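Local structure of sugar-phosphate aldolase (Thermotoga maritima, 1PVT) at residues K149-V154 against L213-E218. The protein is of unknown function but belongs to the class II aldolase and adducin family, with an AraD-like alpha/beta fold. Sequence-based numbering, arbitrary orientation.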
ATOM      1  N   LYS A 149       0.745 -11.311 -18.230  1.00 87.17           N
ATOM      2  CA  LYS A 149       0.290 -12.652 -18.553  1.00 88.40           C
ATOM      3  C   LYS A 149       1.476 -13.582 -18.699  1.00 89.04           C
ATOM      4  O   LYS A 149       1.451 -14.516 -19.501  1.00 89.41           O
ATOM      5  CB  LYS A 149      -0.548 -12.649 -19.838  1.00 89.39           C
ATOM      6  CG  LYS A 149      -1.518 -13.841 -19.939  1.00 90.82           C
ATOM      7  CD  LYS A 149      -2.667 -13.601 -20.943  1.00 90.74           C
ATOM      8  CE  LYS A 149      -3.752 -14.684 -20.835  1.00 90.30           C
ATOM      9  NZ  LYS A 149      -4.917 -14.459 -21.740  1.00 90.13           N
ATOM     10  N   ILE A 150       2.515 -13.323 -17.914  1.00 89.97           N
ATOM     11  CA  ILE A 150       3.714 -14.145 -17.952  1.00 91.17           C
ATOM     12  C   ILE A 150       3.433 -15.485 -17.305  1.00 91.66           C
ATOM     13  O   ILE A 150       4.099 -16.480 -17.590  1.00 93.37           O
ATOM     14  CB  ILE A 150       4.863 -13.486 -17.219  1.00 91.45           C
ATOM     15  CG1 ILE A 150       5.189 -12.156 -17.888  1.00 92.77           C
ATOM     16  CG2 ILE A 150       6.078 -14.390 -17.251  1.00 91.91           C
ATOM     17  CD1 ILE A 150       6.285 -11.386 -17.201  1.00 94.46           C
ATOM     18  N   HIS A 151       2.455 -15.499 -16.412  1.00 91.18           N
ATOM     19  CA  HIS A 151       2.042 -16.725 -15.757  1.00 90.10           C
ATOM     20  C   HIS A 151       0.684 -16.483 -15.148  1.00 89.92           C
ATOM     21  O   HIS A 151       0.413 -15.417 -14.592  1.00 89.60           O
ATOM     22  CB  HIS A 151       3.040 -17.175 -14.681  1.00 89.26           C
ATOM     23  CG  HIS A 151       3.276 -16.168 -13.602  1.00 88.07           C
ATOM     24  ND1 HIS A 151       3.655 -16.527 -12.326  1.00 87.63           N
ATOM     25  CD2 HIS A 151       3.221 -14.817 -13.611  1.00 87.65           C
ATOM     26  CE1 HIS A 151       3.820 -15.440 -11.595  1.00 86.77           C
ATOM     27  NE2 HIS A 151       3.563 -14.388 -12.351  1.00 87.41           N
ATOM     28  N   PRO A 152      -0.200 -17.473 -15.267  1.00 89.97           N
ATOM     29  CA  PRO A 152      -1.560 -17.397 -14.737  1.00 89.59           C
ATOM     30  C   PRO A 152      -1.642 -16.578 -13.454  1.00 88.64           C
ATOM     31  O   PRO A 152      -2.388 -15.611 -13.380  1.00 89.21           O
ATOM     32  CB  PRO A 152      -1.920 -18.861 -14.538  1.00 90.20           C
ATOM     33  CG  PRO A 152      -1.262 -19.497 -15.737  1.00 90.03           C
ATOM     34  CD  PRO A 152       0.100 -18.828 -15.766  1.00 89.69           C
ATOM     35  N   GLU A 153      -0.859 -16.965 -12.458  1.00 87.01           N
ATOM     36  CA  GLU A 153      -0.831 -16.270 -11.179  1.00 85.79           C
ATOM     37  C   GLU A 153      -1.232 -14.793 -11.204  1.00 82.88           C
ATOM     38  O   GLU A 153      -1.933 -14.330 -10.308  1.00 81.88           O
ATOM     39  CB  GLU A 153       0.563 -16.404 -10.559  1.00 89.76           C
ATOM     40  CG  GLU A 153       0.765 -17.666  -9.722  1.00 94.47           C
ATOM     41  CD  GLU A 153       0.575 -17.410  -8.230  1.00 97.28           C
ATOM     42  OE1 GLU A 153       1.514 -16.868  -7.595  1.00 98.60           O
ATOM     43  OE2 GLU A 153      -0.515 -17.739  -7.697  1.00 98.95           O
ATOM     44  N   VAL A 154      -0.795 -14.046 -12.212  1.00 79.89           N
ATOM     45  CA  VAL A 154      -1.130 -12.627 -12.278  1.00 77.83           C
ATOM     46  C   VAL A 154      -2.600 -12.387 -12.589  1.00 77.55           C
ATOM     47  O   VAL A 154      -3.308 -11.704 -11.848  1.00 76.84           O
ATOM     48  CB  VAL A 154      -0.321 -11.917 -13.351  1.00 76.76           C
ATOM     49  CG1 VAL A 154      -0.444 -10.414 -13.169  1.00 75.97           C
ATOM     50  CG2 VAL A 154       1.114 -12.366 -13.292  1.00 75.48           C
ATOM     51  N   LEU A 213       3.269  -9.630  -8.371  1.00 44.08           N
ATOM     52  CA  LEU A 213       3.697  -8.630  -9.335  1.00 44.76           C
ATOM     53  C   LEU A 213       5.207  -8.691  -9.494  1.00 45.66           C
ATOM     54  O   LEU A 213       5.731  -8.674 -10.607  1.00 45.46           O
ATOM     55  CB  LEU A 213       3.296  -7.233  -8.884  1.00 45.26           C
ATOM     56  CG  LEU A 213       1.854  -6.851  -9.207  1.00 47.43           C
ATOM     57  CD1 LEU A 213       1.675  -5.356  -8.973  1.00 47.35           C
ATOM     58  CD2 LEU A 213       1.529  -7.193 -10.665  1.00 47.04           C
ATOM     59  N   GLU A 214       5.906  -8.768  -8.369  1.00 45.72           N
ATOM     60  CA  GLU A 214       7.360  -8.838  -8.390  1.00 45.70           C
ATOM     61  C   GLU A 214       7.838 -10.023  -9.213  1.00 44.42           C
ATOM     62  O   GLU A 214       8.690  -9.890 -10.092  1.00 44.31           O
ATOM     63  CB  GLU A 214       7.902  -9.001  -6.974  1.00 47.85           C
ATOM     64  CG  GLU A 214       8.887  -7.936  -6.533  1.00 50.17           C
ATOM     65  CD  GLU A 214       9.927  -7.611  -7.578  1.00 51.51           C
ATOM     66  OE1 GLU A 214       9.570  -6.976  -8.594  1.00 53.28           O
ATOM     67  OE2 GLU A 214      11.102  -7.986  -7.382  1.00 53.11           O
ATOM     68  N   LYS A 215       7.285 -11.191  -8.909  1.00 43.46           N
ATOM     69  CA  LYS A 215       7.676 -12.402  -9.600  1.00 43.09           C
ATOM     70  C   LYS A 215       7.530 -12.218 -11.090  1.00 42.74           C
ATOM     71  O   LYS A 215       8.444 -12.535 -11.843  1.00 44.09           O
ATOM     72  CB  LYS A 215       6.837 -13.581  -9.122  1.00 43.26           C
ATOM     73  CG  LYS A 215       7.544 -14.896  -9.298  1.00 45.48           C
ATOM     74  CD  LYS A 215       7.039 -15.933  -8.308  1.00 50.12           C
ATOM     75  CE  LYS A 215       7.869 -17.231  -8.345  1.00 51.49           C
ATOM     76  NZ  LYS A 215       7.554 -18.159  -7.196  1.00 52.02           N
ATOM     77  N   ALA A 216       6.395 -11.681 -11.521  1.00 41.80           N
ATOM     78  CA  ALA A 216       6.168 -11.470 -12.943  1.00 40.58           C
ATOM     79  C   ALA A 216       7.192 -10.517 -13.505  1.00 39.52           C
ATOM     80  O   ALA A 216       7.700 -10.720 -14.595  1.00 39.68           O
ATOM     81  CB  ALA A 216       4.796 -10.923 -13.176  1.00 41.67           C
ATOM     82  N   ALA A 217       7.493  -9.468 -12.758  1.00 38.84           N
ATOM     83  CA  ALA A 217       8.466  -8.499 -13.222  1.00 39.62           C
ATOM     84  C   ALA A 217       9.789  -9.204 -13.358  1.00 41.08           C
ATOM     85  O   ALA A 217      10.480  -9.072 -14.364  1.00 41.91           O
ATOM     86  CB  ALA A 217       8.591  -7.373 -12.234  1.00 39.18           C
ATOM     87  N   GLU A 218      10.133  -9.973 -12.334  1.00 42.23           N
ATOM     88  CA  GLU A 218      11.394 -10.686 -12.322  1.00 43.77           C
ATOM     89  C   GLU A 218      11.524 -11.666 -13.476  1.00 44.67           C
ATOM     90  O   GLU A 218      12.590 -11.773 -14.090  1.00 44.57           O
ATOM     91  CB  GLU A 218      11.566 -11.416 -11.001  1.00 45.33           C
ATOM     92  CG  GLU A 218      12.958 -11.954 -10.823  1.00 48.59           C
ATOM     93  CD  GLU A 218      13.279 -12.212  -9.377  1.00 52.42           C
ATOM     94  OE1 GLU A 218      12.378 -11.996  -8.527  1.00 54.22           O
ATOM     95  OE2 GLU A 218      14.430 -12.623  -9.093  1.00 54.43           O
TER
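Val154 N donates to His151 O at 3.0 Å, a backbone bond that spans three residues where the chain enters a short helix, and the side chains of both residues reach Ala216 of the facing helix. The methyl of Ala216 is where three side chains converge. His151 NE2 lies 3.8 Å from Ala216 CB, and Val154 CG2, the branch anti to the carbonyl carbon, lies 4.0 Å from the same methyl. Ile150 adds CD1, 4.3 Å from Ala216 CB; this tip also runs very close to Ala216 O, a spacing too short to be relied on. In this AraD-like alpha/beta fold the contact sets segment 149-154, with the short helix it enters, against the long helix 203-224, away from the centre of the chain. The His151 ring stands oblique to Ala216, with CG between the backbone N and the carbonyl carbon (chi1 58°), and Glu153 CB sits 3.5 Å above one ring face, toward its rim. Farther round the ring, His151 CE1 meets Lys215 CB at 4.3 Å. Met147 of helix 144-147 also packs on Ala216, while Ile150 also touches Ile219 and Leu220 of the long helix.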